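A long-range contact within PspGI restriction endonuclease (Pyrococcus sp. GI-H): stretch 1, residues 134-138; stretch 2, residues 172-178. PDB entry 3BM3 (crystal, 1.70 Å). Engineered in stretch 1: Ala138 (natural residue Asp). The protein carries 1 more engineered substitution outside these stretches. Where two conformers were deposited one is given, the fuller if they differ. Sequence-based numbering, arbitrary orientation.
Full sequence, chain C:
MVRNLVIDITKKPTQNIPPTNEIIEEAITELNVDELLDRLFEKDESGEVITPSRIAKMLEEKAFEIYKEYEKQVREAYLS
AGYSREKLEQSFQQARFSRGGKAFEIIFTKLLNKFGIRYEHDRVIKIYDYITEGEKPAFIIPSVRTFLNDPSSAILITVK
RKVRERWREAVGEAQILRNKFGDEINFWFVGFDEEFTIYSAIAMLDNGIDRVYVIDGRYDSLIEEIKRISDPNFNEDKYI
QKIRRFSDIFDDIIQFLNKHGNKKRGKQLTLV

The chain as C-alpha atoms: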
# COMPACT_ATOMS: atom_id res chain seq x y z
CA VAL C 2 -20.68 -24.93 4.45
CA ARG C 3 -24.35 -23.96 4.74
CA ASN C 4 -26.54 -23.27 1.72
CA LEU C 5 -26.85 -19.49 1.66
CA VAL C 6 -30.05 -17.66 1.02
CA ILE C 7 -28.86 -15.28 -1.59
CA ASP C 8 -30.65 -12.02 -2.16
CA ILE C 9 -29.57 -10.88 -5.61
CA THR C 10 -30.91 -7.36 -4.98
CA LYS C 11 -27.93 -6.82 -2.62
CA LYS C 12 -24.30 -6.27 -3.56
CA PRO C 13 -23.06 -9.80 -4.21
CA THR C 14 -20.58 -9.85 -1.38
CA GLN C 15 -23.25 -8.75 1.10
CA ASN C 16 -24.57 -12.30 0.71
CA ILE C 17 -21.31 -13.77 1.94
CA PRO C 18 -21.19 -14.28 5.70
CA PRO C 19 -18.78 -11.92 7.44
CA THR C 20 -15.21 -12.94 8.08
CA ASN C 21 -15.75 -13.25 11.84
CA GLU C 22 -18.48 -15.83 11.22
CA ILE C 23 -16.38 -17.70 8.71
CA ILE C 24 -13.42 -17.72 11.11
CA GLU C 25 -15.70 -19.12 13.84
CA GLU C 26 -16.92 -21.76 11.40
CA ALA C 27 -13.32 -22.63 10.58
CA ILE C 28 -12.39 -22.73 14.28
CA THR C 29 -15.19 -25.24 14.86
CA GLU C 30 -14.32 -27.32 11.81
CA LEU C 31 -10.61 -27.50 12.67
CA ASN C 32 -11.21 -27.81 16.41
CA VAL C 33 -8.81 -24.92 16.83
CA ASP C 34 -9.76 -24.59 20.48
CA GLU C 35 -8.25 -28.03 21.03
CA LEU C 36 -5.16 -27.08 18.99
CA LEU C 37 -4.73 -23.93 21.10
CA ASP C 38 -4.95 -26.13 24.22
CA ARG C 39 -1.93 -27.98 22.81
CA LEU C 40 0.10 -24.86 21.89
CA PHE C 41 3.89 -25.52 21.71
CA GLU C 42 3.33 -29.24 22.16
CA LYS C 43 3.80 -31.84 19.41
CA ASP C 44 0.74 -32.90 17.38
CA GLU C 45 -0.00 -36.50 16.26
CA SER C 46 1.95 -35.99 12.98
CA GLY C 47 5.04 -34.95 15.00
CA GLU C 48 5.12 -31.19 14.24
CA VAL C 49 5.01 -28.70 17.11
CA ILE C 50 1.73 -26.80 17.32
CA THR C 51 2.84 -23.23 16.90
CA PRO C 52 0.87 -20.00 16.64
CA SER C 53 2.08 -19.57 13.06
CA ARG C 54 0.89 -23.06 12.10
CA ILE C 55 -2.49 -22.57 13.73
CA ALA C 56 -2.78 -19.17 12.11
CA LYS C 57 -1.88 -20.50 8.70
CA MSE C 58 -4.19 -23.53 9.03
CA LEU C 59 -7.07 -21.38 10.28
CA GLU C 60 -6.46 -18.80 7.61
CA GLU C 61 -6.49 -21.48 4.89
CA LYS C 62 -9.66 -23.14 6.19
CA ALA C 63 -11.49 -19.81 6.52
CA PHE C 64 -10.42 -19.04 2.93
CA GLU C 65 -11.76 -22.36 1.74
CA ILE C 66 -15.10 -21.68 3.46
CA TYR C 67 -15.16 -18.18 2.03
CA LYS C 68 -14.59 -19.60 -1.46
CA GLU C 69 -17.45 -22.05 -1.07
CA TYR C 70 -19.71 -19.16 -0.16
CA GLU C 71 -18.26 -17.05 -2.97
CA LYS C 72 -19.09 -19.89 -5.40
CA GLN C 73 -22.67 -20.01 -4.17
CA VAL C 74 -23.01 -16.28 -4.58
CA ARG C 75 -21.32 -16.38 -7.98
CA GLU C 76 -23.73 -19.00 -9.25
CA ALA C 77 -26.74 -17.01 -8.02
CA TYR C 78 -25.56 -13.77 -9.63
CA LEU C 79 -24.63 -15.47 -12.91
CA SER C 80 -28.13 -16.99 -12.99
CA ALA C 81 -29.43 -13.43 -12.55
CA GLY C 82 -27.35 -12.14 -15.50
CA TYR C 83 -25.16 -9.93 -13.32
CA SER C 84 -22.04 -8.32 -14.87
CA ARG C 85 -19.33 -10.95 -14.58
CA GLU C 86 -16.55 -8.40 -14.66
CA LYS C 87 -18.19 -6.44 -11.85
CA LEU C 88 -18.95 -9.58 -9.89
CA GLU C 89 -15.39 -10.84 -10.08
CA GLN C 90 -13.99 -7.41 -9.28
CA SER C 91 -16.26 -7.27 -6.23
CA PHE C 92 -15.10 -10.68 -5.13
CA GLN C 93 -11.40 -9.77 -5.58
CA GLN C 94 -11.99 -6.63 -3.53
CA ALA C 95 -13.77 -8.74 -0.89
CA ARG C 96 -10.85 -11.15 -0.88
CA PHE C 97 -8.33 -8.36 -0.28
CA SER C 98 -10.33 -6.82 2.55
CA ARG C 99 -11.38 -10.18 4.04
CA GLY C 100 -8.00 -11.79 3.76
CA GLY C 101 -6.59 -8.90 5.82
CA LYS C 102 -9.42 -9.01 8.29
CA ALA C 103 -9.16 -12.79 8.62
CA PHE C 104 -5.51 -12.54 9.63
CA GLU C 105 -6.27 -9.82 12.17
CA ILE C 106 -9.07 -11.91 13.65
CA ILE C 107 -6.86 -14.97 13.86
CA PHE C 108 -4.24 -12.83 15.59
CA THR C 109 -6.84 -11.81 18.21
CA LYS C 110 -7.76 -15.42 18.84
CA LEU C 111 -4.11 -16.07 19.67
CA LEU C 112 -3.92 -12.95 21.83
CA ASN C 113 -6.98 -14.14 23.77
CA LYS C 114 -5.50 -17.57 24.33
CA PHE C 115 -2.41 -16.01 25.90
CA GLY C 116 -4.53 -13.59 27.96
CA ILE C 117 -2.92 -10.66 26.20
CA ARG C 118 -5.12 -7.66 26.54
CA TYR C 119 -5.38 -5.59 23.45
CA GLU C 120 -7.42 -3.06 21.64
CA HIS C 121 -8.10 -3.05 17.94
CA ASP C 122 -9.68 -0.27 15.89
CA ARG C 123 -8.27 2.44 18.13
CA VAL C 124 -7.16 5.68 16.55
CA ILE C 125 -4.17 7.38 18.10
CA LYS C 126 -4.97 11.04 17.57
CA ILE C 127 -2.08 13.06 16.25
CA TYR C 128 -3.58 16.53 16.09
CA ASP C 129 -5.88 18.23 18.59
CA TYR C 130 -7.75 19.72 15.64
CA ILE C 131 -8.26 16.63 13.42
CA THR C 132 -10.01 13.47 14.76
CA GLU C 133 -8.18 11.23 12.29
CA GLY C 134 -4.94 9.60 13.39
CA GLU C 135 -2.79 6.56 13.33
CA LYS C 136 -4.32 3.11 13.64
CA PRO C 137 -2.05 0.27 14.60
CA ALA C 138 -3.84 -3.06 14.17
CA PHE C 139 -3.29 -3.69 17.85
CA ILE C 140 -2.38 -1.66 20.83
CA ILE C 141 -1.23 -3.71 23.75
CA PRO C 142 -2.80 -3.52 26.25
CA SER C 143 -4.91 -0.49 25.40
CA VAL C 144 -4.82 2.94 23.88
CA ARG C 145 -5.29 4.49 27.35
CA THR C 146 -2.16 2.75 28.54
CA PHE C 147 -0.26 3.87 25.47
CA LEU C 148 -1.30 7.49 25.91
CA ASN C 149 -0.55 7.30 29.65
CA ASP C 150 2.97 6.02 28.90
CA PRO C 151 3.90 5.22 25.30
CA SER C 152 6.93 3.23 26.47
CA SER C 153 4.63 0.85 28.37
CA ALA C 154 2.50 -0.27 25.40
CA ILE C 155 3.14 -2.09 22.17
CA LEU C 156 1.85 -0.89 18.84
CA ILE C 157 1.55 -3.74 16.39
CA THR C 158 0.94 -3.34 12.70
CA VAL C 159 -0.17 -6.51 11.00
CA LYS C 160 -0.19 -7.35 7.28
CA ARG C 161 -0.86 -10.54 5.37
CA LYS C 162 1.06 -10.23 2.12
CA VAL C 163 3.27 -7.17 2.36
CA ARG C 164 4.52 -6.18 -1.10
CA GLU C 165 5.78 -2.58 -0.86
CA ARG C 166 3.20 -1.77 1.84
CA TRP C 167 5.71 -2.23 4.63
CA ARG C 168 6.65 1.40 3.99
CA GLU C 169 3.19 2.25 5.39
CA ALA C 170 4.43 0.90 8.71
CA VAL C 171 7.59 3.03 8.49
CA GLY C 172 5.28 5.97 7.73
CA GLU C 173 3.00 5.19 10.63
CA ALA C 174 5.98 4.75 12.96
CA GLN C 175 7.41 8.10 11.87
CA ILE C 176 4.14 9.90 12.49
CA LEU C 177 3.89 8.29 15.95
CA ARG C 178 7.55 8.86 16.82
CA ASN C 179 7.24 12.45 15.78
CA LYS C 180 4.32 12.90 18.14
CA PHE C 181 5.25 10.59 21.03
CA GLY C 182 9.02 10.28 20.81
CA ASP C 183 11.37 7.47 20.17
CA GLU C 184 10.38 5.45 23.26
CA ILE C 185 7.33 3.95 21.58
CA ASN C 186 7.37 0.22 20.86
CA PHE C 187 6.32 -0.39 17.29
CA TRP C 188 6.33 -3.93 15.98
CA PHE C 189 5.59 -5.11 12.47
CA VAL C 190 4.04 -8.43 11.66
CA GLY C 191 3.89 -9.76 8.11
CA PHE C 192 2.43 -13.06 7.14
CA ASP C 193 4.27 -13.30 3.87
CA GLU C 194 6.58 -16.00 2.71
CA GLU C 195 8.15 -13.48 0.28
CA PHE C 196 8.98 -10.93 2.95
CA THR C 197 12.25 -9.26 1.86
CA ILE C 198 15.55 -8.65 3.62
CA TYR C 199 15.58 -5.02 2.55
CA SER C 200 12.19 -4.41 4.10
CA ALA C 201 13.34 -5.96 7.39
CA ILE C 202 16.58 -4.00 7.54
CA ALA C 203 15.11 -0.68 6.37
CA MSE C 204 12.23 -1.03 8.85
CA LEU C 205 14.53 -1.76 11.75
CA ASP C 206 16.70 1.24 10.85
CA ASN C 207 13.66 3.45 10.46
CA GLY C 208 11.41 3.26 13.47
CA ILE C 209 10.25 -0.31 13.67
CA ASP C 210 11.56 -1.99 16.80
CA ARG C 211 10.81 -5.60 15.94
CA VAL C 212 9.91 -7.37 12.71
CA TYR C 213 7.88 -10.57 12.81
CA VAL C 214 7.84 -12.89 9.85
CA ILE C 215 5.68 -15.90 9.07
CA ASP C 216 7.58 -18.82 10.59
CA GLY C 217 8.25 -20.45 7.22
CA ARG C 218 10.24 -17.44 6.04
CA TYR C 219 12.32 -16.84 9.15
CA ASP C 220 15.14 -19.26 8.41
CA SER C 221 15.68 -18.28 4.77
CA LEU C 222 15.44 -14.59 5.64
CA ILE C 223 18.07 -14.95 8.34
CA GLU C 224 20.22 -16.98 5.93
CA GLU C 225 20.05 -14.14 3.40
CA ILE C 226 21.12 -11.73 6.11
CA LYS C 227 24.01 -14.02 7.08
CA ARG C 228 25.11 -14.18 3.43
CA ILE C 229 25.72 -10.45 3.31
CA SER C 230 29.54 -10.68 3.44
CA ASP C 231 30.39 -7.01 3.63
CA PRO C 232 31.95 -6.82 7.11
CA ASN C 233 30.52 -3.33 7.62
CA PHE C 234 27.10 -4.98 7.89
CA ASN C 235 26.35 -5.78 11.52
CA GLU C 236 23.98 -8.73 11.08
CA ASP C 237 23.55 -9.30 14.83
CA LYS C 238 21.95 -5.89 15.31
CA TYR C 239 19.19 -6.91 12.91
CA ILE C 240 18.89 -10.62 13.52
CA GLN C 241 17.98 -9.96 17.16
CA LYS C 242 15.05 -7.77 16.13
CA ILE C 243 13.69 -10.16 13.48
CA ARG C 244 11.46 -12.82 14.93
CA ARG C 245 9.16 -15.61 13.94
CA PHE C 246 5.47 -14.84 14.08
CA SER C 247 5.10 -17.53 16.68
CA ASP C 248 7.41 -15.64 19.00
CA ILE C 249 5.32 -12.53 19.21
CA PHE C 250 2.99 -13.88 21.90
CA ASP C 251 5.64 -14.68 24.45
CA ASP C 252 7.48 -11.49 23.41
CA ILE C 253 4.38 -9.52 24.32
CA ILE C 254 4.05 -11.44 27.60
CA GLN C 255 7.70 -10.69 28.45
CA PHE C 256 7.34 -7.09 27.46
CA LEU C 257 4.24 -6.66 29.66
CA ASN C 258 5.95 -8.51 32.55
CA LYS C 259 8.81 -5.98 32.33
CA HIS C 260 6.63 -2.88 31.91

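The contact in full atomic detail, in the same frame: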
# COMPACT_ATOMS: atom_id res chain seq x y z
N GLY C 134 -6.24 9.86 12.79
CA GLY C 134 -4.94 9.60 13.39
C GLY C 134 -4.37 8.30 12.90
O GLY C 134 -4.76 7.78 11.86
N GLU C 135 -3.42 7.79 13.67
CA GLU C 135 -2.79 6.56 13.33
C GLU C 135 -3.51 5.38 13.97
O GLU C 135 -4.08 5.49 15.08
CB GLU C 135 -1.32 6.60 13.67
CG GLU C 135 -0.58 7.65 12.91
CD GLU C 135 -0.73 7.46 11.41
OE1 GLU C 135 -0.26 6.44 10.91
OE2 GLU C 135 -1.37 8.32 10.77
N LYS C 136 -3.49 4.24 13.28
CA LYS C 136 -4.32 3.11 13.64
C LYS C 136 -3.55 1.80 13.55
O LYS C 136 -3.73 1.00 12.62
CB LYS C 136 -5.60 3.11 12.80
CG LYS C 136 -6.65 2.14 13.29
CD LYS C 136 -7.80 2.02 12.31
CE LYS C 136 -8.31 0.60 12.28
NZ LYS C 136 -9.66 0.54 11.71
N PRO C 137 -2.68 1.56 14.54
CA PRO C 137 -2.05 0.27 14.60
C PRO C 137 -3.15 -0.79 14.66
O PRO C 137 -4.23 -0.56 15.23
CB PRO C 137 -1.26 0.30 15.91
CG PRO C 137 -1.35 1.65 16.44
CD PRO C 137 -2.31 2.45 15.64
N ALA C 138 -2.89 -1.96 14.08
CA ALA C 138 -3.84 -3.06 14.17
C ALA C 138 -4.15 -3.37 15.61
O ALA C 138 -5.29 -3.57 15.96
CB ALA C 138 -3.34 -4.34 13.49
N GLY C 172 6.00 4.69 7.73
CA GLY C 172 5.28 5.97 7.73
C GLY C 172 4.53 6.16 9.02
O GLY C 172 4.62 7.20 9.67
N GLU C 173 3.76 5.15 9.41
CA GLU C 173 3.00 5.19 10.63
C GLU C 173 3.92 5.43 11.85
O GLU C 173 3.68 6.27 12.71
CB GLU C 173 2.19 3.91 10.80
CG GLU C 173 1.38 3.92 12.03
CD GLU C 173 0.56 2.69 12.22
OE1 GLU C 173 0.54 1.82 11.33
OE2 GLU C 173 -0.03 2.56 13.31
N ALA C 174 5.00 4.67 11.87
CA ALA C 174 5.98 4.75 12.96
C ALA C 174 6.55 6.16 13.03
O ALA C 174 6.72 6.71 14.13
CB ALA C 174 7.09 3.70 12.75
N GLN C 175 6.82 6.76 11.88
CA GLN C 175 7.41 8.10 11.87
C GLN C 175 6.42 9.09 12.44
O GLN C 175 6.76 9.92 13.28
CB GLN C 175 7.80 8.47 10.44
CG GLN C 175 7.93 9.97 10.17
CD GLN C 175 8.95 10.65 11.07
OE1 GLN C 175 9.90 10.00 11.56
NE2 GLN C 175 8.75 11.99 11.31
N ILE C 176 5.17 9.00 12.00
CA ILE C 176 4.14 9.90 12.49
C ILE C 176 4.01 9.79 14.01
O ILE C 176 3.97 10.79 14.72
CB ILE C 176 2.81 9.64 11.81
CG1 ILE C 176 2.96 9.97 10.31
CG2 ILE C 176 1.69 10.48 12.41
CD1 ILE C 176 1.81 9.34 9.47
N LEU C 177 4.01 8.56 14.51
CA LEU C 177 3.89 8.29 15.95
C LEU C 177 5.12 8.72 16.72
O LEU C 177 5.01 9.32 17.78
CB LEU C 177 3.62 6.81 16.14
CG LEU C 177 2.18 6.44 15.74
CD1 LEU C 177 2.05 4.92 15.70
CD2 LEU C 177 1.15 7.09 16.68
N ARG C 178 6.30 8.45 16.17
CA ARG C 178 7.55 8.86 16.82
C ARG C 178 7.68 10.36 16.86
O ARG C 178 8.19 10.93 17.85
CB ARG C 178 8.74 8.23 16.13
CG ARG C 178 8.83 6.81 16.48
CD ARG C 178 10.04 6.13 15.94
NE ARG C 178 9.81 4.70 16.12
CZ ARG C 178 10.01 4.03 17.27
NH1 ARG C 178 10.50 4.64 18.35
NH2 ARG C 178 9.73 2.74 17.33
O HOH W 1 -1.25 -0.10 11.36

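Stretch 1 begins as a weakly bonded strand at about 134-135 and continues as loop, lying against one turn of the helix containing residues 172-178, with the closest CA pair being Glu135 CA and Glu173 CA, 6.5 Å apart. The helix satisfies its own backbone, for example through Leu177 N to Glu173 O (2.9 Å), and no direct hydrogen bond joins the stretches; side-chain packing and one water hold them together, burying 251 Å² in all.

Gly134 makes no contact. Glu135 supplies the largest share of the interface: its CA-to-CB bond points toward the helix, and with chi1 and chi2 both m, its carboxylate lies beside Glu173 and Ile176. Its aliphatic part packs against both Leu177 (Glu135 CB to Leu177 CD2, 3.9 Å) and Ile176 (Glu135 CG to Ile176 CG2, 3.7 Å); Glu135 OE2 is 3.6 Å from Ile176 CD1, and Glu135 OE1 is 3.2 Å from Glu173 CG. The carboxylates of Glu135 and Glu173 are also close (Glu135 OE1 to Glu173 OE2, 4.6 Å), a close approach of like charges; both Glu135 oxygens and Glu173 OE1 have hydrogen bonds elsewhere in the structure.

The CA-to-CB bond of Lys136 points away from the helix, and its backbone makes the contact. A water donates to both Lys136 O (3.0 Å) and Glu173 OE1 (2.6 Å), bridging the two acceptors. At Pro137, Glu173 OE2 approaches Pro137 N to 3.1 Å and Pro137 CD to 3.3 Å, but the tertiary amide nitrogen has no hydrogen to share, so this close contact is not a hydrogen bond. The engineered Ala138 stays out of contact.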